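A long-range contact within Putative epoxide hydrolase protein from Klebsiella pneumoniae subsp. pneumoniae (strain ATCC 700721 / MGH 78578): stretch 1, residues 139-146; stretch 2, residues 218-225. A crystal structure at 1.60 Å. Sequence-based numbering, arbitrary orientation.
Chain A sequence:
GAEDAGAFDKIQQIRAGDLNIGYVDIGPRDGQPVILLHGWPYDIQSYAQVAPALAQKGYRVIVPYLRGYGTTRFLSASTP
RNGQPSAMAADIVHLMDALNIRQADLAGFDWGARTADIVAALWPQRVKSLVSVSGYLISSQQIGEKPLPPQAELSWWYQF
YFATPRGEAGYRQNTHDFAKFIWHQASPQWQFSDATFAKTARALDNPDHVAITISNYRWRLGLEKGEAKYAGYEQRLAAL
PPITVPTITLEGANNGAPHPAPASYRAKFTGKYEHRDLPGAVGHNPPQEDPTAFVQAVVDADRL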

# COMPACT_ATOMS: atom_id res chain seq x y z
N SER A 139 -11.80 5.74 -0.79
CA SER A 139 -12.81 6.33 -1.64
C SER A 139 -13.88 5.27 -1.90
O SER A 139 -14.06 4.32 -1.12
CB SER A 139 -12.17 6.78 -2.94
OG SER A 139 -13.04 7.62 -3.69
N SER A 140 -14.70 5.48 -2.93
CA SER A 140 -15.84 4.63 -3.15
C SER A 140 -16.04 4.46 -4.65
O SER A 140 -15.48 5.24 -5.42
CB SER A 140 -17.12 5.24 -2.58
OG SER A 140 -17.53 6.41 -3.30
N GLN A 141 -16.85 3.51 -5.04
CA GLN A 141 -17.17 3.30 -6.47
C GLN A 141 -17.94 4.49 -6.99
O GLN A 141 -17.74 4.92 -8.12
CB GLN A 141 -17.91 1.98 -6.69
CG GLN A 141 -17.04 0.80 -6.34
CD GLN A 141 -17.65 -0.49 -6.75
OE1 GLN A 141 -18.75 -0.85 -6.30
NE2 GLN A 141 -16.99 -1.21 -7.63
N GLN A 142 -18.84 5.02 -6.20
CA GLN A 142 -19.64 6.14 -6.64
C GLN A 142 -18.75 7.35 -6.98
O GLN A 142 -18.95 8.05 -7.99
CB GLN A 142 -20.71 6.41 -5.57
CG GLN A 142 -21.59 7.55 -5.95
CD GLN A 142 -21.89 8.39 -4.77
OE1 GLN A 142 -21.07 9.31 -4.38
NE2 GLN A 142 -23.05 8.13 -4.19
N ILE A 143 -17.75 7.60 -6.16
CA ILE A 143 -16.78 8.66 -6.46
C ILE A 143 -15.92 8.29 -7.66
O ILE A 143 -15.66 9.14 -8.53
CB ILE A 143 -15.92 9.05 -5.24
CG1 ILE A 143 -16.82 9.67 -4.13
CG2 ILE A 143 -14.76 9.91 -5.66
CD1 ILE A 143 -16.19 9.63 -2.74
N GLY A 144 -15.47 7.03 -7.74
CA GLY A 144 -14.60 6.60 -8.80
C GLY A 144 -15.21 6.68 -10.21
O GLY A 144 -14.47 6.76 -11.17
N GLU A 145 -16.51 6.69 -10.26
CA GLU A 145 -17.27 6.92 -11.53
C GLU A 145 -17.17 8.35 -12.06
O GLU A 145 -17.49 8.55 -13.24
CB GLU A 145 -18.75 6.54 -11.29
CG GLU A 145 -18.98 5.06 -11.25
CD GLU A 145 -20.34 4.62 -10.64
OE1 GLU A 145 -21.23 5.45 -10.38
OE2 GLU A 145 -20.44 3.38 -10.39
N LYS A 146 -16.79 9.33 -11.26
CA LYS A 146 -16.90 10.74 -11.65
C LYS A 146 -15.61 11.17 -12.32
O LYS A 146 -14.53 10.85 -11.84
CB LYS A 146 -17.05 11.69 -10.46
CG LYS A 146 -18.16 11.40 -9.47
CD LYS A 146 -19.47 11.27 -10.12
CE LYS A 146 -20.52 11.45 -9.02
NZ LYS A 146 -21.77 11.93 -9.66
N ARG A 218 -10.47 -1.90 -12.02
CA ARG A 218 -11.85 -2.03 -12.45
C ARG A 218 -12.79 -1.76 -11.29
O ARG A 218 -13.83 -1.05 -11.46
CB ARG A 218 -12.12 -3.35 -13.12
CG ARG A 218 -11.45 -3.41 -14.47
CD ARG A 218 -11.66 -4.76 -15.13
NE ARG A 218 -10.85 -4.75 -16.37
CZ ARG A 218 -10.81 -5.73 -17.24
NH1 ARG A 218 -11.55 -6.83 -17.01
NH2 ARG A 218 -10.00 -5.66 -18.31
N TRP A 219 -12.49 -2.26 -10.09
CA TRP A 219 -13.35 -1.95 -8.97
C TRP A 219 -13.42 -0.45 -8.71
O TRP A 219 -14.48 0.09 -8.50
CB TRP A 219 -12.92 -2.70 -7.67
CG TRP A 219 -13.91 -2.53 -6.52
CD1 TRP A 219 -14.87 -3.41 -6.15
CD2 TRP A 219 -14.00 -1.45 -5.59
NE1 TRP A 219 -15.58 -2.94 -5.10
CE2 TRP A 219 -15.05 -1.73 -4.73
CE3 TRP A 219 -13.32 -0.26 -5.45
CZ2 TRP A 219 -15.40 -0.91 -3.71
CZ3 TRP A 219 -13.65 0.56 -4.43
CH2 TRP A 219 -14.69 0.25 -3.56
N ARG A 220 -12.28 0.22 -8.79
CA ARG A 220 -12.19 1.61 -8.46
C ARG A 220 -13.08 2.47 -9.38
O ARG A 220 -13.62 3.46 -8.94
CB ARG A 220 -10.75 2.05 -8.62
CG ARG A 220 -10.46 3.45 -8.21
CD ARG A 220 -8.95 3.68 -8.36
NE ARG A 220 -8.71 5.13 -8.41
CZ ARG A 220 -8.70 5.92 -7.37
NH1 ARG A 220 -8.89 5.43 -6.14
NH2 ARG A 220 -8.50 7.22 -7.56
N LEU A 221 -13.22 2.02 -10.63
CA LEU A 221 -14.01 2.69 -11.65
C LEU A 221 -15.48 2.27 -11.65
O LEU A 221 -16.26 2.73 -12.49
CB LEU A 221 -13.38 2.46 -13.01
CG LEU A 221 -12.01 3.11 -13.25
CD1 LEU A 221 -11.42 2.60 -14.52
CD2 LEU A 221 -12.14 4.61 -13.23
N GLY A 222 -15.86 1.40 -10.74
CA GLY A 222 -17.23 0.93 -10.66
C GLY A 222 -17.55 -0.12 -11.70
O GLY A 222 -18.71 -0.34 -11.97
N LEU A 223 -16.55 -0.81 -12.25
CA LEU A 223 -16.73 -1.77 -13.31
C LEU A 223 -16.72 -3.21 -12.87
O LEU A 223 -16.79 -4.12 -13.67
CB LEU A 223 -15.67 -1.55 -14.39
CG LEU A 223 -15.65 -0.16 -14.98
CD1 LEU A 223 -14.46 -0.05 -15.91
CD2 LEU A 223 -16.95 0.10 -15.73
N GLU A 224 -16.66 -3.43 -11.57
CA GLU A 224 -16.62 -4.77 -11.02
C GLU A 224 -17.42 -4.67 -9.74
O GLU A 224 -17.29 -3.70 -9.01
CB GLU A 224 -15.17 -5.16 -10.69
CG GLU A 224 -14.86 -6.57 -10.89
CD GLU A 224 -13.37 -6.78 -10.79
OE1 GLU A 224 -12.92 -6.80 -9.65
OE2 GLU A 224 -12.71 -6.84 -11.86
N LYS A 225 -18.21 -5.68 -9.44
CA LYS A 225 -18.91 -5.78 -8.21
C LYS A 225 -18.02 -6.48 -7.24
O LYS A 225 -17.37 -7.47 -7.58
CB LYS A 225 -20.16 -6.64 -8.46
CG LYS A 225 -21.22 -6.49 -7.41
CD LYS A 225 -22.47 -7.33 -7.70
CE LYS A 225 -23.75 -6.70 -7.04
NZ LYS A 225 -24.78 -7.70 -6.59
O HOH W 1 -12.97 4.69 -6.17
O HOH W 2 -18.06 -3.43 -4.07

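The rule of this contact is one glutamine reaching across to the end of a helix, with glycines where the backbones come close. Gln-141, in the first turn of its short helix, has a CA-to-CB bond that points sideways; chi1 m and chi2 t extend the chain toward stretch 2, and chi3 near -60° turns the amide so that both NE2 hydrogens find carbonyls. NE2 donates to Trp-219 O at 3.0 Å and to Glu-224 O at 2.9 Å, joining the last helical turn to the segment that follows it. Trp-219 O also accepts from Gly-222 N at 2.9 Å, so the amide reads a carbonyl already used by the helix end.

The same extended chain lies over the indole of Trp-219. Gln-141 CG sits 3.5 Å from the centroid of the six-membered ring, almost on the normal, a CH-pi contact that suits the aliphatic part of glutamine. Trp-219, buried with chi1 t and chi2 98°, presents this face while NE1 donates to water 2 at 2.7 Å; that water donates weakly to Gln-141 OE1 at 3.5 Å.

Ser-140 caps the helix that carries Gln-141. Its CB points away from stretch 2, and chi1 p brings OG to accept from Ile-143 N at 3.1 Å. Separately, Ser-140 O and Arg-220 O both accept from water 1, at 2.7 and 3.1 Å, so the water mediates between two acceptors.

Gly-144 lets the backbones meet: its CA makes a CA-H...O contact with Arg-220 O at 3.3 Å, where an ideal CB would lie 1.8 Å from that oxygen. Gly-222 ends its helix in a Schellman motif with positive phi, which favours glycine, and a CB there would clash with Glu-145 OE2. Together the stretches bury 388 Å², with Gln-141 contributing most.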